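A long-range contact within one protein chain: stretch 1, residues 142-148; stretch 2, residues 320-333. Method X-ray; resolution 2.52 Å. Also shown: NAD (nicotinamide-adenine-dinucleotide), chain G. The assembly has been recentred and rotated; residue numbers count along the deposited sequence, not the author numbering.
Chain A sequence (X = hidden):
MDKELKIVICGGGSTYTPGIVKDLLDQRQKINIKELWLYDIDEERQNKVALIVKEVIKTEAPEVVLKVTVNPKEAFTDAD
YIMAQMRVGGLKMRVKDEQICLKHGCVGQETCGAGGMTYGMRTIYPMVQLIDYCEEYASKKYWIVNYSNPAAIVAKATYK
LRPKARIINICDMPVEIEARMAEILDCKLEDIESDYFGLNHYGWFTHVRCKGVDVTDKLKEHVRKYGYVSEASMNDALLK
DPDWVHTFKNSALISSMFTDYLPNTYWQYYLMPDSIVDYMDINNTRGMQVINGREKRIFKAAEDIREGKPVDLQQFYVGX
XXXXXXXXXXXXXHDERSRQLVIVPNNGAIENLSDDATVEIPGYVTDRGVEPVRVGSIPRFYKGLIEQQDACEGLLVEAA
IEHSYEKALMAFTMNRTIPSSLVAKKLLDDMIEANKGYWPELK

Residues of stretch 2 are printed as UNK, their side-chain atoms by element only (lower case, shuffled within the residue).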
# COMPACT_ATOMS: atom_id res chain seq x y z
N TYR A 142 6.24 -28.30 18.41
CA TYR A 142 4.85 -28.73 18.43
C TYR A 142 4.07 -28.09 17.29
O TYR A 142 4.51 -27.11 16.67
CB TYR A 142 4.20 -28.38 19.77
CG TYR A 142 3.84 -26.92 19.92
CD1 TYR A 142 4.77 -26.00 20.38
CD2 TYR A 142 2.57 -26.46 19.59
CE1 TYR A 142 4.44 -24.66 20.51
CE2 TYR A 142 2.23 -25.13 19.72
CZ TYR A 142 3.17 -24.23 20.18
OH TYR A 142 2.83 -22.91 20.31
N TRP A 143 2.90 -28.66 17.00
CA TRP A 143 1.99 -28.10 16.02
C TRP A 143 0.57 -28.25 16.52
O TRP A 143 0.18 -29.33 16.97
CB TRP A 143 2.14 -28.78 14.65
CG TRP A 143 3.32 -28.30 13.87
CD1 TRP A 143 4.43 -29.01 13.53
CD2 TRP A 143 3.50 -26.99 13.32
NE1 TRP A 143 5.30 -28.23 12.81
CE2 TRP A 143 4.75 -26.98 12.66
CE3 TRP A 143 2.74 -25.82 13.31
CZ2 TRP A 143 5.25 -25.86 12.01
CZ3 TRP A 143 3.23 -24.70 12.67
CH2 TRP A 143 4.47 -24.73 12.03
N ILE A 144 -0.20 -27.17 16.44
CA ILE A 144 -1.60 -27.17 16.82
C ILE A 144 -2.41 -27.02 15.54
O ILE A 144 -2.59 -25.90 15.03
CB ILE A 144 -1.94 -26.06 17.82
CG1 ILE A 144 -1.08 -26.20 19.07
CG2 ILE A 144 -3.42 -26.11 18.18
CD1 ILE A 144 -1.34 -25.12 20.09
N VAL A 145 -2.91 -28.13 15.02
CA VAL A 145 -3.79 -28.08 13.86
C VAL A 145 -5.19 -27.76 14.34
O VAL A 145 -5.98 -28.66 14.65
CB VAL A 145 -3.73 -29.40 13.05
CG1 VAL A 145 -4.69 -29.33 11.88
CG2 VAL A 145 -2.31 -29.65 12.57
N ASN A 146 -5.50 -26.46 14.44
CA ASN A 146 -6.77 -26.02 15.00
C ASN A 146 -7.84 -26.01 13.92
O ASN A 146 -7.66 -25.40 12.86
CB ASN A 146 -6.61 -24.63 15.62
CG ASN A 146 -7.92 -24.06 16.11
OD1 ASN A 146 -8.81 -24.79 16.54
ND2 ASN A 146 -8.05 -22.74 16.03
N TYR A 147 -8.95 -26.69 14.19
CA TYR A 147 -10.12 -26.63 13.32
C TYR A 147 -11.38 -26.35 14.13
O TYR A 147 -12.48 -26.69 13.69
CB TYR A 147 -10.27 -27.93 12.51
CG TYR A 147 -10.30 -29.19 13.34
CD1 TYR A 147 -9.12 -29.83 13.70
CD2 TYR A 147 -11.50 -29.75 13.74
CE1 TYR A 147 -9.14 -30.99 14.45
CE2 TYR A 147 -11.54 -30.91 14.49
CZ TYR A 147 -10.35 -31.52 14.84
OH TYR A 147 -10.39 -32.68 15.59
N SER A 148 -11.23 -25.74 15.30
CA SER A 148 -12.38 -25.36 16.10
C SER A 148 -12.93 -24.02 15.63
O SER A 148 -12.20 -23.14 15.17
CB SER A 148 -12.00 -25.27 17.58
OG SER A 148 -10.92 -24.38 17.79
N UNK A 320 -15.53 -35.87 5.20
CA UNK A 320 -14.13 -35.65 4.85
C UNK A 320 -13.48 -34.88 6.00
O UNK A 320 -12.38 -34.33 5.86
c UNK A 320 -15.14 -35.23 2.60
c UNK A 320 -13.99 -34.88 3.52
c UNK A 320 -12.65 -35.19 2.86
N UNK A 321 -14.17 -34.85 7.14
CA UNK A 321 -13.67 -34.12 8.30
C UNK A 321 -12.35 -34.70 8.79
O UNK A 321 -11.34 -34.00 8.88
c UNK A 321 -14.40 -31.85 10.60
c UNK A 321 -14.73 -34.13 9.40
c UNK A 321 -14.42 -33.21 10.53
n UNK A 321 -14.05 -31.52 11.88
n UNK A 321 -14.07 -33.66 11.79
c UNK A 321 -13.86 -32.62 12.58
N UNK A 322 -12.35 -35.99 9.12
CA UNK A 322 -11.14 -36.61 9.62
C UNK A 322 -10.06 -36.79 8.57
O UNK A 322 -8.87 -36.73 8.88
N UNK A 323 -10.46 -37.02 7.32
CA UNK A 323 -9.47 -37.24 6.26
C UNK A 323 -8.65 -35.98 5.99
O UNK A 323 -7.45 -36.07 5.71
c UNK A 323 -11.39 -39.50 3.73
c UNK A 323 -10.71 -39.12 5.03
c UNK A 323 -10.17 -37.71 4.98
n UNK A 323 -12.55 -41.30 2.46
c UNK A 323 -11.84 -40.95 3.72
N UNK A 324 -9.28 -34.81 6.07
CA UNK A 324 -8.59 -33.57 5.76
C UNK A 324 -7.66 -33.13 6.88
O UNK A 324 -6.56 -32.62 6.62
c UNK A 324 -8.97 -28.85 6.31
c UNK A 324 -8.04 -30.74 4.54
c UNK A 324 -9.03 -31.08 5.44
c UNK A 324 -9.50 -30.12 6.32
c UNK A 324 -7.51 -29.46 4.53
c UNK A 324 -7.98 -28.52 5.42
c UNK A 324 -9.61 -32.47 5.45
N UNK A 325 -8.06 -33.33 8.13
CA UNK A 325 -7.24 -32.89 9.26
C UNK A 325 -6.02 -33.79 9.41
O UNK A 325 -4.92 -33.31 9.70
c UNK A 325 -9.29 -31.94 10.36
c UNK A 325 -7.24 -32.42 11.73
c UNK A 325 -8.09 -32.87 10.55
c UNK A 325 -10.40 -32.17 11.36
N UNK A 326 -6.18 -35.10 9.21
CA UNK A 326 -5.05 -36.01 9.30
C UNK A 326 -4.04 -35.74 8.19
O UNK A 326 -2.83 -35.85 8.40
c UNK A 326 -5.55 -37.47 9.29
c UNK A 326 -6.36 -37.76 10.54
c UNK A 326 -4.38 -38.44 9.18
N UNK A 327 -4.52 -35.36 7.01
CA UNK A 327 -3.62 -35.05 5.90
C UNK A 327 -2.74 -33.85 6.22
O UNK A 327 -1.58 -33.80 5.78
c UNK A 327 -4.42 -34.81 4.62
c UNK A 327 -1.59 -34.98 2.00
c UNK A 327 -3.59 -34.42 3.42
c UNK A 327 -2.50 -35.44 3.13
n UNK A 327 -0.43 -35.89 1.82
N UNK A 328 -3.25 -32.89 6.98
CA UNK A 328 -2.46 -31.71 7.34
C UNK A 328 -1.34 -32.10 8.30
O UNK A 328 -0.17 -31.75 8.08
c UNK A 328 -4.27 -30.03 6.85
c UNK A 328 -3.36 -30.62 7.93
c UNK A 328 -2.52 -29.52 8.56
N UNK A 329 -1.68 -32.82 9.37
CA UNK A 329 -0.66 -33.28 10.31
C UNK A 329 0.36 -34.15 9.60
O UNK A 329 1.58 -34.02 9.82
c UNK A 329 -2.37 -33.20 12.16
c UNK A 329 -1.31 -34.04 11.49
c UNK A 329 -0.24 -34.49 12.47
N UNK A 330 -0.11 -35.07 8.76
CA UNK A 330 0.79 -35.94 8.02
C UNK A 330 1.74 -35.13 7.13
O UNK A 330 2.92 -35.46 7.02
o UNK A 330 0.46 -39.23 4.43
c UNK A 330 -0.04 -38.79 5.49
c UNK A 330 0.82 -37.89 6.36
c UNK A 330 -0.02 -36.93 7.19
o UNK A 330 -1.20 -39.04 5.85
N UNK A 331 1.23 -34.07 6.51
CA UNK A 331 2.09 -33.21 5.70
C UNK A 331 3.04 -32.39 6.55
O UNK A 331 4.09 -31.97 6.06
o UNK A 331 2.05 -31.55 3.93
c UNK A 331 1.24 -32.29 4.83
N UNK A 332 2.70 -32.14 7.82
CA UNK A 332 3.62 -31.47 8.74
C UNK A 332 4.74 -32.40 9.20
O UNK A 332 5.84 -31.94 9.50
c UNK A 332 0.94 -29.66 10.93
c UNK A 332 2.86 -30.94 9.95
c UNK A 332 1.89 -29.78 9.75
c UNK A 332 2.66 -28.48 9.56
N UNK A 333 4.47 -33.71 9.26
CA UNK A 333 5.47 -34.66 9.74
C UNK A 333 6.50 -34.95 8.66
O UNK A 333 7.71 -34.88 8.90
c UNK A 333 3.77 -35.63 11.32
c UNK A 333 5.81 -36.95 10.73
c UNK A 333 2.74 -36.72 11.52
c UNK A 333 4.78 -35.95 10.22
PA NAD G . -19.18 -30.91 21.40
O1A NAD G . -19.89 -29.85 22.19
O2A NAD G . -19.91 -32.18 21.13
O5B NAD G . -17.78 -31.23 22.11
C5B NAD G . -16.84 -30.15 22.37
C4B NAD G . -15.89 -30.57 23.47
O4B NAD G . -14.99 -29.48 23.77
C3B NAD G . -16.54 -30.96 24.81
O3B NAD G . -15.99 -32.19 25.26
C2B NAD G . -16.11 -29.82 25.74
O2B NAD G . -16.09 -30.17 27.11
C1B NAD G . -14.74 -29.50 25.16
N9A NAD G . -14.19 -28.22 25.58
C8A NAD G . -14.89 -27.06 25.79
N7A NAD G . -14.14 -26.06 26.17
C5A NAD G . -12.86 -26.59 26.22
C6A NAD G . -11.61 -26.03 26.57
N6A NAD G . -11.45 -24.76 26.94
N1A NAD G . -10.53 -26.84 26.52
C2A NAD G . -10.70 -28.11 26.15
N3A NAD G . -11.81 -28.75 25.80
C4A NAD G . -12.88 -27.92 25.86
O3 NAD G . -18.71 -30.28 20.00
PN NAD G . -18.75 -30.84 18.50
O1N NAD G . -18.12 -32.19 18.47
O2N NAD G . -20.13 -30.69 17.96
O5D NAD G . -17.78 -29.79 17.78
C5D NAD G . -16.45 -29.60 18.33
C4D NAD G . -15.81 -28.40 17.69
O4D NAD G . -15.49 -28.71 16.32
C3D NAD G . -16.68 -27.13 17.62
O3D NAD G . -15.91 -26.00 18.00
C2D NAD G . -17.02 -27.10 16.12
O2D NAD G . -17.46 -25.84 15.65
C1D NAD G . -15.70 -27.55 15.53
N1N NAD G . -15.83 -27.96 14.10
C2N NAD G . -15.33 -27.15 13.11
C3N NAD G . -15.46 -27.50 11.78
C7N NAD G . -14.84 -26.59 10.75
O7N NAD G . -15.39 -26.44 9.67
N7N NAD G . -13.68 -26.02 11.05
C4N NAD G . -16.14 -28.67 11.45
C5N NAD G . -16.60 -29.49 12.45
C6N NAD G . -16.44 -29.12 13.77

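Position 320 carries three carbons, one bearing the other two, and reaches nothing on stretch 1. It is Val-320, at the N-cap, and its carbonyl accepts the first helical hydrogen bond, from N of position 324 to O of Val-320 at 3.1 Å. Position 321 has one carbon leading to a five-membered ring of three carbons and two nitrogens, the mark of histidine. CE1 of His-321 lies 3.5 Å from CE2 of Tyr-147, the ring planes meeting obliquely at 79°. The CA-to-CB bond of His-321 points sideways, yet the end of the side chain comes nearer stretch 1 and also meets the cofactor, NE2 of His-321 being 3.3 Å from C5N of NAD.

Position 322 has no side-chain atoms, so it is Gly-322; a CB here would point away from the strand. At 323, four carbons in a row end in nitrogen: Lys-323, extended and exposed, where a charged end suits solvent. Position 324 shows one carbon and a six-carbon ring, hence Phe-324, which is buried but stays 6.4 Å or more from stretch 1.

Position 325 has four carbons, forked at the first, with one arm two carbons long. This is Ile-325. The tip of its long arm, CD1, sits 3.3 Å from the centroid of the Tyr-147 ring and almost exactly on the ring normal, a CH-pi contact, while CG2 of Ile-325 lies 4.0 Å from CG1 of Val-145. Branching at CB thus lets one side chain meet two residues of stretch 1.

Position 326, three carbons forked at the first, is Val-326, buried and directed away from the strand. Position 327, four carbons ending in nitrogen, is Lys-327; its amine is hydrogen-bonded elsewhere in the structure. Three forked carbons recur at 328, giving Val-328, whose CG1 packs 4.0 Å from CG1 of Val-145. The same pattern at 329 gives Val-329, whose CA-to-CB bond points sideways but which brings CG2 to 3.6 Å from CG2 of Val-145. Here the backbones come near, with CA of Val-145 and CA of Val-329 7.0 Å apart, and a compact side chain fits.

Position 330, three carbons with two oxygens on the third, is Glu-330, out of reach. Position 331, one carbon and one oxygen, is Ser-331, its hydroxyl satisfied elsewhere. Position 332 has four carbons forked at the second, so it is Leu-332: CD1 lies 3.6 Å from CG2 of Val-145, and CD2 is 4.0 Å from the centroid of the five-membered ring of Trp-143, over its face. Position 333, four carbons forked at the first with one longer arm, is Ile-333, not in contact.

The contact is wholly side-chain packing, without a hydrogen bond across it. Helix and strand run nearly antiparallel, at 158°, so His-321 and Ile-325 meet Tyr-147, while Leu-332 meets Trp-143. Every second residue of stretch 1 from Trp-143 to Tyr-147 directs its CA-to-CB bond toward the helix, and Val-145 at the centre touches four of its residues.

Stretch 2 (320-333) VHGKFIVKVVESLI
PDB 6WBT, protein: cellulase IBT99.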